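Local coordinates for protein glutathione S-transferase delta (Bombyx mori, PDB 3VK9) that probably catalyses the conjugation of glutathione to electrophilic compounds, as a homodimeric delta-class glutathione transferase, at residues A163-L168 against R183-V188; P152-A157 against T191-Q196; L84-P89 against A93-R98; L99-G104 against L136-K141; K31-H36 against H52-L57. All coordinates share one frame; numbering follows the deposited sequence. Where two conformers were deposited one is given.

Interaction 1: residues A163-L168 against R183-V188; sequences ASVSSL and RWYETV
Ser166 CB comes in the plane of the Tyr185 ring, at its edge, 3.3 Å from the hydroxyl OH, and this is the tight part of the contact. With CG anti to the backbone N (chi1 -163°), the ring extends toward helix 156-167. Serine suits a place so close, because its CH2 is slim and its OG turns back to Ile162 O. The phenol hydroxyl bonds to Glu169 OE2; a phenylalanine here would probably leave that carboxylate without its hydroxyl partner. Beside this, Val165 packs more loosely, CG2 standing 4.1 Å from Trp184 CZ3 and CG1 4.3 Å from Tyr185 CD1. The indole meets the methyl obliquely, while Val188 CG2 lies over one face, toward the rim, and its NE1 donates to Asp158 OD1. On the outer side of the second helix, Glu186 faces solvent. The segment axes of the two helices run 11.5 Å apart at 116°, with Leu106 of helix 89-119 against Val165 and Leu203 of helix 195-213 against Ser166.

Interaction 2: residues P152-A157 against T191-Q196; sequences PNLTVA and TAPGYQ
The turn joining helices 179-191 and 195-213 receives Leu154, the residue just ahead of the N-cap of helix 156-167. A chi1 of -178° stretches the leucine out from its backbone N and presents its branched end to the turn: CD2 lies 4.2 Å from Ala192 CA and 4.4 Å from Pro193 CD. These are loose apolar contacts, which small Ala192 and the CD methylene of a proline can offer. Leu154 CD1 makes a long van der Waals contact with Thr191 OG1, at 4.4 Å; Thr191 OG1 is bonded to Thr187 O and to Tyr148 OH. Next to the leucine, Thr155 caps helix 156-167, its OG1 accepting from Ala157 N at 3.2 Å, while Thr155 N bonds to Asp158 OD2; the Thr-X-X-Asp sequence resembles the N-capping box known at this helix in glutathione transferases. On the other side, Ala192 to Tyr195 form a type II beta turn. Pro193 fits its second position and Gly194, with phi 63°, its third; the closing bond, Tyr195 N to Ala192 O, is weak at 3.3 Å.

Interaction 3: residues L84-P89 against A93-R98; sequences LYPEDP and ALVDQR
Tyr85 and Asp96 are joined by a short hydrogen bond, the phenol OH giving its proton to Asp96 OD1 at 2.6 Å. The carboxylate receives it on its syn lone pair, and OD1 lies near the plane of the ring, although the ring and carboxylate planes are turned 63° apart. The first torsion of Tyr85 (chi1 -166°) carries the ring toward the helix, where its long, rigid reach brings the hydroxyl to a buried acid. A second hydrogen bond is of the backbone: Ala93 N donates to Pro89 O over 2.8 Å, a bond of the first helical turn. The apolar contacts centre on Val95, whose CG1 touches the ring edge at Tyr85 CD1, 3.8 Å away, while CG2 meets Pro86 CD at 4.2 Å. The charged neighbour Arg92 makes a cation-pi contact with Tyr85, and Tyr73 of the second subunit packs on Pro89 and Ala93. Asp88, the N-cap, accepts from Ala91 N through OD2, and Pro89 follows at the first helical position, where a missing N-H costs no bond within the helix, since first-turn N-H groups have no helical acceptor. This capped, proline-led start of a long helix lies where the linker from the thioredoxin-like domain enters the helical domain of a glutathione transferase.

Interaction 4: residues L99-G104 against L136-K141; sequences LYFDIG and LQLLDK
Phe101 reaches across from helix 89-119 and sets the end of its ring against the backbone side of helix 126-142, where Leu138 and Leu139 receive it. Its chi1 of 168° swings the ring out from its own helix. The phenyl approaches Leu138 obliquely: CE1 is 4.0 Å from Leu138 CB and 4.2 Å from Leu138 CD1. The ring also leans on the neighbouring residue, with CZ 4.2 Å from Leu139 N and CE2 4.4 Å from Leu139 CB. A phenylalanine suits this place because the facing CA atoms of Phe101 and Leu139 are 9.1 Å apart, a span that a flat, long apolar group can bridge. The two helices belong to the all-helical C-terminal domain of the glutathione transferase fold, and Phe101 forms part of its interior, in an edge-to-face contact with Phe142 and against Leu161 of helix 156-167. An alanine at this position is likely to open a gap between the two helices and leave the Phe142 ring without the edge-to-face contact of Phe101. Another side of helix 89-119 serves the dimer, for Tyr100 stacks on Tyr100 of the second subunit. Leu138, less deeply buried than Leu139, touches Gln51 of that subunit, whereas Leu139 turns inward to pack on Val165 and Leu106.

Interaction 5: residues K31-H36 against H52-L57; sequences KLVDLH and HTVPTL
Val54 meets Val33 and Leu35 through methyl groups alone, and the flat group beside them is a peptide plane: the bond from Val54 to Pro55 is cis. The proline that follows points away from the 31-36 segment and packs on Pro13, Cys14 and Val17 of helix 12-24; Cys14 is touched by Val54 as well. Val33 and Val54 reach toward each other tip to tip, with CG1 of Val33 3.8 Å from CG1 of Val54 and CG2 of Val33 3.9 Å from that same methyl. Val33 holds an unusual rotation, its CG1 nearly eclipsing the backbone N (chi1 -12°). Leu35 instead slides past Val54 in the opposite direction and lays CD1 3.7 Å from Val54 CG2. A beta-branched residue suits the central place, since its two methyls serve one partner each. The loop with the cis-proline leads into strand 56-59, as in the thioredoxin-like domain of glutathione transferases, where this cis-proline borders the glutathione site; a similar role here is probable. A glycerol, probably from the crystallisation liquor, lies about 5 Å from the side chain of Val33. Tyr45 of helix 43-48 packs on both Val33 and Val54, and its hydroxyl bonds to Thr53 O and to Thr56 OG1. Asp34, between Val33 and Leu35, is the centre of an inverse gamma turn that bends the chain after strand 29-32.

In the fold
From the N terminus, interaction 5 comes first, closing the stretch between strands 29-32 and 56-59 in the thioredoxin-like domain; it touches none of the others. Interaction 3 then closes a short loop at the start of helix 89-119, and interaction 4, adjoining it in sequence, ties that helix to helix 126-142. Interaction 2 opens next, and interaction 1 is nested within its loop; both use helix 156-167, and no contacts cross. The helical set is continuous: Val156 N bonds to Leu84 O between interactions 2 and 3, Ser164 OG to Asp102 OD1 between interactions 1 and 4. Interactions 3 and 4 also touch the second subunit.

Interaction 1: residues A163-L168 against R183-V188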
# COMPACT_ATOMS: atom_id res chain seq x y z
N ALA A 163 -12.66 2.54 7.41
CA ALA A 163 -12.87 1.11 7.55
C ALA A 163 -11.79 0.50 8.45
O ALA A 163 -12.08 -0.36 9.29
CB ALA A 163 -12.90 0.42 6.19
N SER A 164 -10.55 0.95 8.27
CA SER A 164 -9.46 0.52 9.16
C SER A 164 -9.64 1.03 10.60
O SER A 164 -9.74 0.24 11.54
CB SER A 164 -8.12 0.99 8.60
OG SER A 164 -7.89 0.42 7.33
N VAL A 165 -9.67 2.36 10.76
CA VAL A 165 -9.80 2.98 12.09
C VAL A 165 -10.99 2.47 12.90
O VAL A 165 -10.85 2.21 14.10
CB VAL A 165 -9.90 4.53 12.02
CG1 VAL A 165 -10.16 5.10 13.41
CG2 VAL A 165 -8.61 5.14 11.42
N SER A 166 -12.15 2.33 12.27
CA SER A 166 -13.30 1.77 12.97
C SER A 166 -13.02 0.37 13.55
O SER A 166 -13.44 0.06 14.67
CB SER A 166 -14.57 1.79 12.09
OG SER A 166 -14.49 0.89 10.99
N SER A 167 -12.29 -0.46 12.81
CA SER A 167 -11.95 -1.79 13.31
C SER A 167 -11.27 -1.76 14.69
O SER A 167 -11.32 -2.73 15.44
CB SER A 167 -11.07 -2.54 12.31
OG SER A 167 -11.60 -2.45 11.01
N LEU A 168 -10.63 -0.63 15.03
CA LEU A 168 -9.95 -0.49 16.32
C LEU A 168 -10.92 -0.54 17.50
O LEU A 168 -10.50 -0.76 18.64
CB LEU A 168 -9.16 0.82 16.38
CG LEU A 168 -7.71 0.85 15.87
CD1 LEU A 168 -7.66 0.36 14.44
CD2 LEU A 168 -7.13 2.27 15.98
N ARG A 183 -12.95 13.99 15.67
CA ARG A 183 -13.76 14.91 14.85
C ARG A 183 -14.02 14.34 13.45
O ARG A 183 -15.16 14.24 13.00
CB ARG A 183 -13.07 16.28 14.75
CG ARG A 183 -13.77 17.22 13.79
CD ARG A 183 -13.09 18.60 13.68
NE ARG A 183 -11.63 18.57 13.54
CZ ARG A 183 -10.97 18.20 12.44
NH1 ARG A 183 -11.62 17.78 11.36
NH2 ARG A 183 -9.64 18.23 12.42
N TRP A 184 -12.94 13.96 12.79
CA TRP A 184 -13.02 13.34 11.46
C TRP A 184 -13.89 12.07 11.44
O TRP A 184 -14.75 11.90 10.58
CB TRP A 184 -11.60 13.07 10.95
CG TRP A 184 -11.49 12.11 9.82
CD1 TRP A 184 -11.60 12.41 8.48
CD2 TRP A 184 -11.26 10.71 9.91
NE1 TRP A 184 -11.44 11.26 7.74
CE2 TRP A 184 -11.23 10.21 8.59
CE3 TRP A 184 -11.06 9.83 10.97
CZ2 TRP A 184 -11.02 8.85 8.31
CZ3 TRP A 184 -10.85 8.49 10.70
CH2 TRP A 184 -10.83 8.01 9.37
N TYR A 185 -13.65 11.17 12.39
CA TYR A 185 -14.46 9.96 12.52
C TYR A 185 -15.95 10.29 12.45
O TYR A 185 -16.69 9.72 11.64
CB TYR A 185 -14.15 9.29 13.86
CG TYR A 185 -14.58 7.83 13.99
CD1 TYR A 185 -14.12 6.86 13.09
CD2 TYR A 185 -15.39 7.42 15.05
CE1 TYR A 185 -14.50 5.52 13.23
CE2 TYR A 185 -15.77 6.07 15.20
CZ TYR A 185 -15.32 5.13 14.28
OH TYR A 185 -15.68 3.82 14.42
N GLU A 186 -16.37 11.23 13.30
CA GLU A 186 -17.77 11.64 13.33
C GLU A 186 -18.24 12.24 12.00
O GLU A 186 -19.32 11.93 11.53
CB GLU A 186 -18.02 12.65 14.45
CG GLU A 186 -19.47 13.09 14.50
CD GLU A 186 -19.73 14.16 15.53
OE1 GLU A 186 -18.77 14.83 15.97
OE2 GLU A 186 -20.91 14.34 15.90
N THR A 187 -17.42 13.10 11.41
CA THR A 187 -17.77 13.73 10.14
C THR A 187 -18.02 12.68 9.06
O THR A 187 -19.00 12.73 8.32
CB THR A 187 -16.64 14.68 9.63
OG1 THR A 187 -16.39 15.71 10.59
CG2 THR A 187 -17.02 15.30 8.29
N VAL A 188 -17.12 11.71 8.97
CA VAL A 188 -17.23 10.71 7.91
C VAL A 188 -18.45 9.81 8.14
O VAL A 188 -19.21 9.56 7.21
CB VAL A 188 -15.93 9.94 7.74
CG1 VAL A 188 -16.11 8.77 6.76
CG2 VAL A 188 -14.84 10.89 7.23

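Interaction 2: residues P152-A157 against T191-Q196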
# COMPACT_ATOMS: atom_id res chain seq x y z
N PRO A 152 -10.36 18.99 0.88
CA PRO A 152 -11.61 19.56 1.39
C PRO A 152 -12.84 18.65 1.20
O PRO A 152 -13.84 18.87 1.86
CB PRO A 152 -11.77 20.85 0.57
CG PRO A 152 -11.01 20.59 -0.69
CD PRO A 152 -9.84 19.75 -0.28
N ASN A 153 -12.76 17.64 0.33
CA ASN A 153 -13.92 16.78 0.12
C ASN A 153 -13.70 15.37 0.65
O ASN A 153 -12.57 14.92 0.83
CB ASN A 153 -14.24 16.70 -1.37
CG ASN A 153 -14.21 18.06 -2.03
OD1 ASN A 153 -14.91 18.98 -1.59
ND2 ASN A 153 -13.40 18.22 -3.07
N LEU A 154 -14.80 14.66 0.90
CA LEU A 154 -14.75 13.23 1.17
C LEU A 154 -14.06 12.53 -0.01
O LEU A 154 -14.38 12.79 -1.17
CB LEU A 154 -16.15 12.68 1.35
CG LEU A 154 -16.26 11.19 1.70
CD1 LEU A 154 -16.05 10.99 3.19
CD2 LEU A 154 -17.61 10.64 1.26
N THR A 155 -13.11 11.65 0.28
CA THR A 155 -12.45 10.87 -0.80
C THR A 155 -12.34 9.38 -0.45
O THR A 155 -12.57 8.97 0.69
CB THR A 155 -11.04 11.39 -1.13
OG1 THR A 155 -10.16 11.16 -0.02
CG2 THR A 155 -11.07 12.90 -1.45
N VAL A 156 -11.97 8.57 -1.43
CA VAL A 156 -11.76 7.16 -1.16
C VAL A 156 -10.73 6.94 -0.05
O VAL A 156 -10.72 5.88 0.57
CB VAL A 156 -11.34 6.39 -2.44
CG1 VAL A 156 -12.52 6.29 -3.40
CG2 VAL A 156 -10.15 7.08 -3.11
N ALA A 157 -9.87 7.94 0.21
CA ALA A 157 -8.94 7.85 1.33
C ALA A 157 -9.65 7.85 2.69
O ALA A 157 -9.29 7.08 3.57
CB ALA A 157 -7.89 8.96 1.27
N THR A 191 -21.39 11.65 6.85
CA THR A 191 -21.37 12.15 5.47
C THR A 191 -21.15 11.09 4.40
O THR A 191 -21.51 11.29 3.24
CB THR A 191 -20.38 13.33 5.28
OG1 THR A 191 -19.08 12.96 5.75
CG2 THR A 191 -20.87 14.57 6.05
N ALA A 192 -20.55 9.96 4.77
CA ALA A 192 -20.39 8.88 3.80
C ALA A 192 -21.74 8.21 3.53
O ALA A 192 -22.35 7.66 4.44
CB ALA A 192 -19.38 7.85 4.32
N PRO A 193 -22.23 8.28 2.28
CA PRO A 193 -23.51 7.63 1.98
C PRO A 193 -23.49 6.14 2.39
O PRO A 193 -22.48 5.46 2.19
CB PRO A 193 -23.62 7.76 0.46
CG PRO A 193 -22.80 8.96 0.12
CD PRO A 193 -21.64 8.92 1.09
N GLY A 194 -24.59 5.66 2.98
CA GLY A 194 -24.75 4.25 3.30
C GLY A 194 -23.76 3.70 4.32
O GLY A 194 -23.50 2.49 4.34
N TYR A 195 -23.23 4.57 5.17
CA TYR A 195 -22.22 4.15 6.14
C TYR A 195 -22.70 3.03 7.05
O TYR A 195 -21.95 2.10 7.35
CB TYR A 195 -21.77 5.34 6.99
CG TYR A 195 -20.62 5.03 7.93
CD1 TYR A 195 -19.30 5.32 7.56
CD2 TYR A 195 -20.83 4.48 9.19
CE1 TYR A 195 -18.25 5.07 8.41
CE2 TYR A 195 -19.77 4.22 10.05
CZ TYR A 195 -18.48 4.52 9.65
OH TYR A 195 -17.41 4.27 10.48
N GLN A 196 -23.94 3.13 7.50
CA GLN A 196 -24.48 2.15 8.44
C GLN A 196 -24.40 0.77 7.82
O GLN A 196 -23.91 -0.17 8.43
CB GLN A 196 -25.93 2.46 8.80
CG GLN A 196 -26.61 1.36 9.60
CD GLN A 196 -25.99 1.14 10.97
OE1 GLN A 196 -25.48 2.08 11.59
NE2 GLN A 196 -26.02 -0.10 11.46

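Interaction 3: residues L84-P89 against A93-R98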
# COMPACT_ATOMS: atom_id res chain seq x y z
N LEU A 84 -14.48 12.30 -5.19
CA LEU A 84 -14.03 11.15 -4.41
C LEU A 84 -12.63 10.68 -4.80
O LEU A 84 -11.99 9.98 -4.04
CB LEU A 84 -14.97 9.96 -4.56
CG LEU A 84 -16.38 10.08 -3.99
CD1 LEU A 84 -17.27 9.07 -4.71
CD2 LEU A 84 -16.36 9.84 -2.48
N TYR A 85 -12.19 11.03 -6.01
CA TYR A 85 -10.84 10.67 -6.45
C TYR A 85 -10.42 11.65 -7.54
O TYR A 85 -10.40 11.32 -8.72
CB TYR A 85 -10.79 9.21 -6.95
CG TYR A 85 -9.39 8.65 -7.11
CD1 TYR A 85 -8.44 8.77 -6.09
CD2 TYR A 85 -9.02 7.96 -8.27
CE1 TYR A 85 -7.15 8.25 -6.23
CE2 TYR A 85 -7.73 7.43 -8.42
CZ TYR A 85 -6.81 7.58 -7.39
OH TYR A 85 -5.55 7.06 -7.53
N PRO A 86 -10.14 12.91 -7.14
CA PRO A 86 -9.95 14.01 -8.09
C PRO A 86 -8.79 13.73 -9.05
O PRO A 86 -7.79 13.14 -8.65
CB PRO A 86 -9.64 15.21 -7.18
CG PRO A 86 -9.16 14.60 -5.90
CD PRO A 86 -9.97 13.35 -5.74
N GLU A 87 -8.94 14.16 -10.31
CA GLU A 87 -7.92 13.97 -11.34
C GLU A 87 -6.71 14.92 -11.23
O GLU A 87 -5.62 14.61 -11.74
CB GLU A 87 -8.55 14.13 -12.72
CG GLU A 87 -9.58 13.06 -13.06
CD GLU A 87 -10.14 13.24 -14.46
OE1 GLU A 87 -10.88 14.22 -14.68
OE2 GLU A 87 -9.82 12.40 -15.33
N ASP A 88 -6.89 16.08 -10.60
CA ASP A 88 -5.76 16.96 -10.43
C ASP A 88 -4.62 16.19 -9.77
O ASP A 88 -4.81 15.61 -8.70
CB ASP A 88 -6.09 18.17 -9.56
CG ASP A 88 -4.85 18.99 -9.24
OD1 ASP A 88 -4.43 19.77 -10.10
OD2 ASP A 88 -4.30 18.85 -8.13
N PRO A 89 -3.44 16.19 -10.39
CA PRO A 89 -2.30 15.42 -9.88
C PRO A 89 -1.96 15.68 -8.40
O PRO A 89 -1.87 14.71 -7.64
CB PRO A 89 -1.15 15.84 -10.79
CG PRO A 89 -1.83 16.14 -12.08
CD PRO A 89 -3.14 16.81 -11.70
N ALA A 93 -2.47 12.83 -5.70
CA ALA A 93 -1.30 12.35 -4.98
C ALA A 93 -1.56 12.33 -3.47
O ALA A 93 -1.12 11.44 -2.76
CB ALA A 93 -0.09 13.22 -5.31
N LEU A 94 -2.29 13.33 -2.97
CA LEU A 94 -2.59 13.34 -1.54
C LEU A 94 -3.50 12.17 -1.14
O LEU A 94 -3.32 11.55 -0.08
CB LEU A 94 -3.23 14.67 -1.12
CG LEU A 94 -3.51 14.81 0.37
CD1 LEU A 94 -2.21 14.58 1.14
CD2 LEU A 94 -4.11 16.19 0.69
N VAL A 95 -4.49 11.88 -1.98
CA VAL A 95 -5.37 10.74 -1.74
C VAL A 95 -4.55 9.44 -1.79
O VAL A 95 -4.58 8.62 -0.87
CB VAL A 95 -6.52 10.64 -2.78
CG1 VAL A 95 -7.34 9.37 -2.53
CG2 VAL A 95 -7.41 11.87 -2.75
N ASP A 96 -3.80 9.25 -2.86
CA ASP A 96 -2.91 8.09 -2.96
C ASP A 96 -1.98 7.97 -1.74
O ASP A 96 -1.82 6.88 -1.17
CB ASP A 96 -2.07 8.13 -4.26
CG ASP A 96 -2.92 7.89 -5.51
OD1 ASP A 96 -3.93 7.18 -5.44
OD2 ASP A 96 -2.54 8.40 -6.59
N GLN A 97 -1.34 9.07 -1.35
CA GLN A 97 -0.48 9.04 -0.17
C GLN A 97 -1.22 8.48 1.03
O GLN A 97 -0.70 7.60 1.73
CB GLN A 97 0.08 10.42 0.20
CG GLN A 97 0.76 10.39 1.56
CD GLN A 97 1.53 11.64 1.88
OE1 GLN A 97 1.61 12.56 1.07
NE2 GLN A 97 2.09 11.69 3.07
N ARG A 98 -2.43 8.97 1.27
CA ARG A 98 -3.19 8.52 2.44
C ARG A 98 -3.55 7.04 2.31
O ARG A 98 -3.59 6.33 3.31
CB ARG A 98 -4.46 9.37 2.67
CG ARG A 98 -4.19 10.86 2.92
CD ARG A 98 -3.32 11.09 4.15
NE ARG A 98 -3.29 12.51 4.50
CZ ARG A 98 -2.19 13.23 4.61
NH1 ARG A 98 -1.00 12.68 4.44
NH2 ARG A 98 -2.28 14.52 4.91

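Interaction 4: residues L99-G104 against L136-K141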
# COMPACT_ATOMS: atom_id res chain seq x y z
N LEU A 99 -3.81 6.58 1.09
CA LEU A 99 -4.09 5.15 0.87
C LEU A 99 -2.89 4.27 1.24
O LEU A 99 -3.05 3.24 1.90
CB LEU A 99 -4.58 4.88 -0.56
CG LEU A 99 -5.99 5.40 -0.91
CD1 LEU A 99 -6.26 5.29 -2.42
CD2 LEU A 99 -7.06 4.69 -0.08
N TYR A 100 -1.69 4.70 0.84
CA TYR A 100 -0.47 3.96 1.20
C TYR A 100 -0.15 4.04 2.70
O TYR A 100 0.33 3.07 3.28
CB TYR A 100 0.70 4.39 0.31
CG TYR A 100 0.52 3.84 -1.07
CD1 TYR A 100 0.74 2.49 -1.32
CD2 TYR A 100 0.07 4.65 -2.12
CE1 TYR A 100 0.57 1.95 -2.56
CE2 TYR A 100 -0.12 4.11 -3.39
CZ TYR A 100 0.14 2.76 -3.60
OH TYR A 100 -0.04 2.17 -4.81
N PHE A 101 -0.46 5.17 3.31
CA PHE A 101 -0.38 5.30 4.76
C PHE A 101 -1.30 4.28 5.44
O PHE A 101 -0.92 3.62 6.40
CB PHE A 101 -0.78 6.72 5.18
CG PHE A 101 -1.02 6.88 6.65
CD1 PHE A 101 0.06 6.95 7.55
CD2 PHE A 101 -2.32 7.00 7.15
CE1 PHE A 101 -0.16 7.12 8.92
CE2 PHE A 101 -2.55 7.16 8.52
CZ PHE A 101 -1.46 7.22 9.40
N ASP A 102 -2.52 4.17 4.92
CA ASP A 102 -3.49 3.22 5.43
C ASP A 102 -2.97 1.77 5.40
O ASP A 102 -2.87 1.11 6.44
CB ASP A 102 -4.81 3.34 4.65
CG ASP A 102 -5.88 2.39 5.18
OD1 ASP A 102 -5.94 2.21 6.43
OD2 ASP A 102 -6.65 1.83 4.35
N ILE A 103 -2.61 1.27 4.22
CA ILE A 103 -2.17 -0.13 4.13
C ILE A 103 -0.81 -0.40 4.82
O ILE A 103 -0.67 -1.37 5.56
CB ILE A 103 -2.12 -0.64 2.67
CG1 ILE A 103 -1.87 -2.15 2.65
CG2 ILE A 103 -1.06 0.13 1.86
CD1 ILE A 103 -2.04 -2.82 1.27
N GLY A 104 0.17 0.46 4.59
CA GLY A 104 1.53 0.21 5.03
C GLY A 104 1.85 0.61 6.45
O GLY A 104 2.80 0.11 7.06
N LEU A 136 -1.72 6.73 14.78
CA LEU A 136 -2.85 7.60 15.09
C LEU A 136 -2.43 9.05 15.29
O LEU A 136 -3.16 9.96 14.94
CB LEU A 136 -3.59 7.09 16.33
CG LEU A 136 -4.49 5.85 16.15
CD1 LEU A 136 -4.90 5.25 17.51
CD2 LEU A 136 -5.71 6.20 15.31
N GLN A 137 -1.26 9.25 15.89
CA GLN A 137 -0.71 10.59 16.05
C GLN A 137 -0.43 11.23 14.69
O GLN A 137 -0.72 12.41 14.48
CB GLN A 137 0.56 10.55 16.90
CG GLN A 137 0.28 10.30 18.37
CD GLN A 137 1.45 9.64 19.11
OE1 GLN A 137 2.61 9.74 18.69
NE2 GLN A 137 1.13 8.95 20.21
N LEU A 138 0.11 10.45 13.76
CA LEU A 138 0.29 10.91 12.38
C LEU A 138 -1.05 11.27 11.73
O LEU A 138 -1.17 12.30 11.06
CB LEU A 138 1.01 9.84 11.55
CG LEU A 138 2.50 9.64 11.90
CD1 LEU A 138 3.06 8.39 11.21
CD2 LEU A 138 3.32 10.87 11.52
N LEU A 139 -2.07 10.44 11.95
CA LEU A 139 -3.39 10.70 11.38
C LEU A 139 -3.92 12.01 11.97
O LEU A 139 -4.47 12.86 11.26
CB LEU A 139 -4.36 9.55 11.68
CG LEU A 139 -5.78 9.70 11.13
CD1 LEU A 139 -5.78 10.08 9.65
CD2 LEU A 139 -6.61 8.43 11.35
N ASP A 140 -3.73 12.15 13.27
CA ASP A 140 -4.24 13.32 13.97
C ASP A 140 -3.55 14.58 13.41
O ASP A 140 -4.19 15.63 13.28
CB ASP A 140 -4.03 13.15 15.48
CG ASP A 140 -4.80 14.19 16.30
OD1 ASP A 140 -6.03 14.12 16.34
OD2 ASP A 140 -4.16 15.05 16.92
N LYS A 141 -2.28 14.47 13.04
CA LYS A 141 -1.57 15.60 12.43
C LYS A 141 -2.12 15.90 11.04
O LYS A 141 -2.40 17.07 10.73
CB LYS A 141 -0.06 15.36 12.37
CG LYS A 141 0.79 16.54 12.85
CD LYS A 141 0.51 17.80 12.04
CE LYS A 141 1.59 18.87 12.24
NZ LYS A 141 1.45 19.63 13.52

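Interaction 5: residues K31-H36 against H52-L57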
# COMPACT_ATOMS: atom_id res chain seq x y z
N LYS A 31 -21.08 -11.23 -3.34
CA LYS A 31 -20.97 -12.67 -3.19
C LYS A 31 -20.22 -13.02 -1.91
O LYS A 31 -18.99 -12.92 -1.85
CB LYS A 31 -20.26 -13.27 -4.40
CG LYS A 31 -21.02 -13.02 -5.69
CD LYS A 31 -20.37 -13.75 -6.86
CE LYS A 31 -20.80 -15.22 -6.88
NZ LYS A 31 -20.06 -16.02 -7.91
N LEU A 32 -20.97 -13.42 -0.90
CA LEU A 32 -20.40 -13.71 0.41
C LEU A 32 -19.44 -14.88 0.27
O LEU A 32 -19.79 -15.88 -0.33
CB LEU A 32 -21.53 -14.07 1.36
CG LEU A 32 -21.14 -14.13 2.83
CD1 LEU A 32 -20.70 -12.75 3.26
CD2 LEU A 32 -22.33 -14.61 3.66
N VAL A 33 -18.22 -14.76 0.79
CA VAL A 33 -17.35 -15.93 0.83
C VAL A 33 -17.19 -16.54 2.23
O VAL A 33 -17.04 -15.83 3.22
CB VAL A 33 -15.97 -15.78 0.11
CG1 VAL A 33 -15.91 -14.54 -0.75
CG2 VAL A 33 -14.83 -15.87 1.10
N ASP A 34 -17.26 -17.86 2.28
CA ASP A 34 -17.14 -18.61 3.53
C ASP A 34 -15.67 -18.73 3.95
O ASP A 34 -15.08 -19.81 3.88
CB ASP A 34 -17.78 -19.99 3.35
CG ASP A 34 -17.97 -20.72 4.66
OD1 ASP A 34 -18.46 -21.87 4.62
OD2 ASP A 34 -17.61 -20.16 5.71
N LEU A 35 -15.07 -17.62 4.37
CA LEU A 35 -13.67 -17.63 4.80
C LEU A 35 -13.49 -18.55 6.00
O LEU A 35 -12.50 -19.27 6.09
CB LEU A 35 -13.21 -16.22 5.19
CG LEU A 35 -12.85 -15.20 4.12
CD1 LEU A 35 -12.26 -13.97 4.78
CD2 LEU A 35 -11.89 -15.77 3.10
N HIS A 36 -14.46 -18.52 6.90
CA HIS A 36 -14.42 -19.28 8.14
C HIS A 36 -14.16 -20.76 7.91
O HIS A 36 -13.57 -21.43 8.76
CB HIS A 36 -15.74 -19.09 8.90
CG HIS A 36 -15.78 -19.76 10.24
ND1 HIS A 36 -14.77 -19.61 11.17
CD2 HIS A 36 -16.71 -20.55 10.81
CE1 HIS A 36 -15.09 -20.30 12.26
NE2 HIS A 36 -16.26 -20.88 12.06
N HIS A 52 -5.89 -15.72 -2.41
CA HIS A 52 -6.99 -16.17 -1.56
C HIS A 52 -7.39 -15.21 -0.44
O HIS A 52 -7.49 -15.61 0.72
CB HIS A 52 -6.76 -17.60 -1.02
CG HIS A 52 -5.51 -17.79 -0.22
ND1 HIS A 52 -5.42 -17.44 1.12
CD2 HIS A 52 -4.33 -18.36 -0.53
CE1 HIS A 52 -4.22 -17.75 1.58
NE2 HIS A 52 -3.54 -18.31 0.59
N THR A 53 -7.63 -13.96 -0.80
CA THR A 53 -8.09 -12.94 0.14
C THR A 53 -9.43 -12.37 -0.30
O THR A 53 -9.91 -12.65 -1.41
CB THR A 53 -7.10 -11.76 0.19
OG1 THR A 53 -6.96 -11.20 -1.12
CG2 THR A 53 -5.73 -12.22 0.72
N VAL A 54 -10.03 -11.57 0.57
CA VAL A 54 -11.16 -10.73 0.19
C VAL A 54 -10.78 -9.30 0.50
O VAL A 54 -9.96 -9.05 1.38
CB VAL A 54 -12.44 -11.10 0.94
CG1 VAL A 54 -12.97 -12.47 0.46
CG2 VAL A 54 -12.19 -11.12 2.43
N PRO A 55 -11.37 -8.34 -0.24
CA PRO A 55 -12.36 -8.59 -1.28
C PRO A 55 -11.73 -9.00 -2.60
O PRO A 55 -10.55 -8.72 -2.83
CB PRO A 55 -13.01 -7.22 -1.45
CG PRO A 55 -11.86 -6.27 -1.23
CD PRO A 55 -11.06 -6.90 -0.11
N THR A 56 -12.50 -9.62 -3.48
CA THR A 56 -12.07 -9.78 -4.86
C THR A 56 -13.16 -9.25 -5.78
O THR A 56 -14.31 -9.72 -5.75
CB THR A 56 -11.74 -11.26 -5.22
OG1 THR A 56 -10.82 -11.81 -4.26
CG2 THR A 56 -11.14 -11.38 -6.61
N LEU A 57 -12.80 -8.27 -6.59
CA LEU A 57 -13.71 -7.65 -7.55
C LEU A 57 -13.54 -8.38 -8.89
O LEU A 57 -12.41 -8.54 -9.36
CB LEU A 57 -13.31 -6.17 -7.69
CG LEU A 57 -14.16 -5.17 -8.49
CD1 LEU A 57 -13.93 -5.25 -9.99
CD2 LEU A 57 -15.62 -5.30 -8.13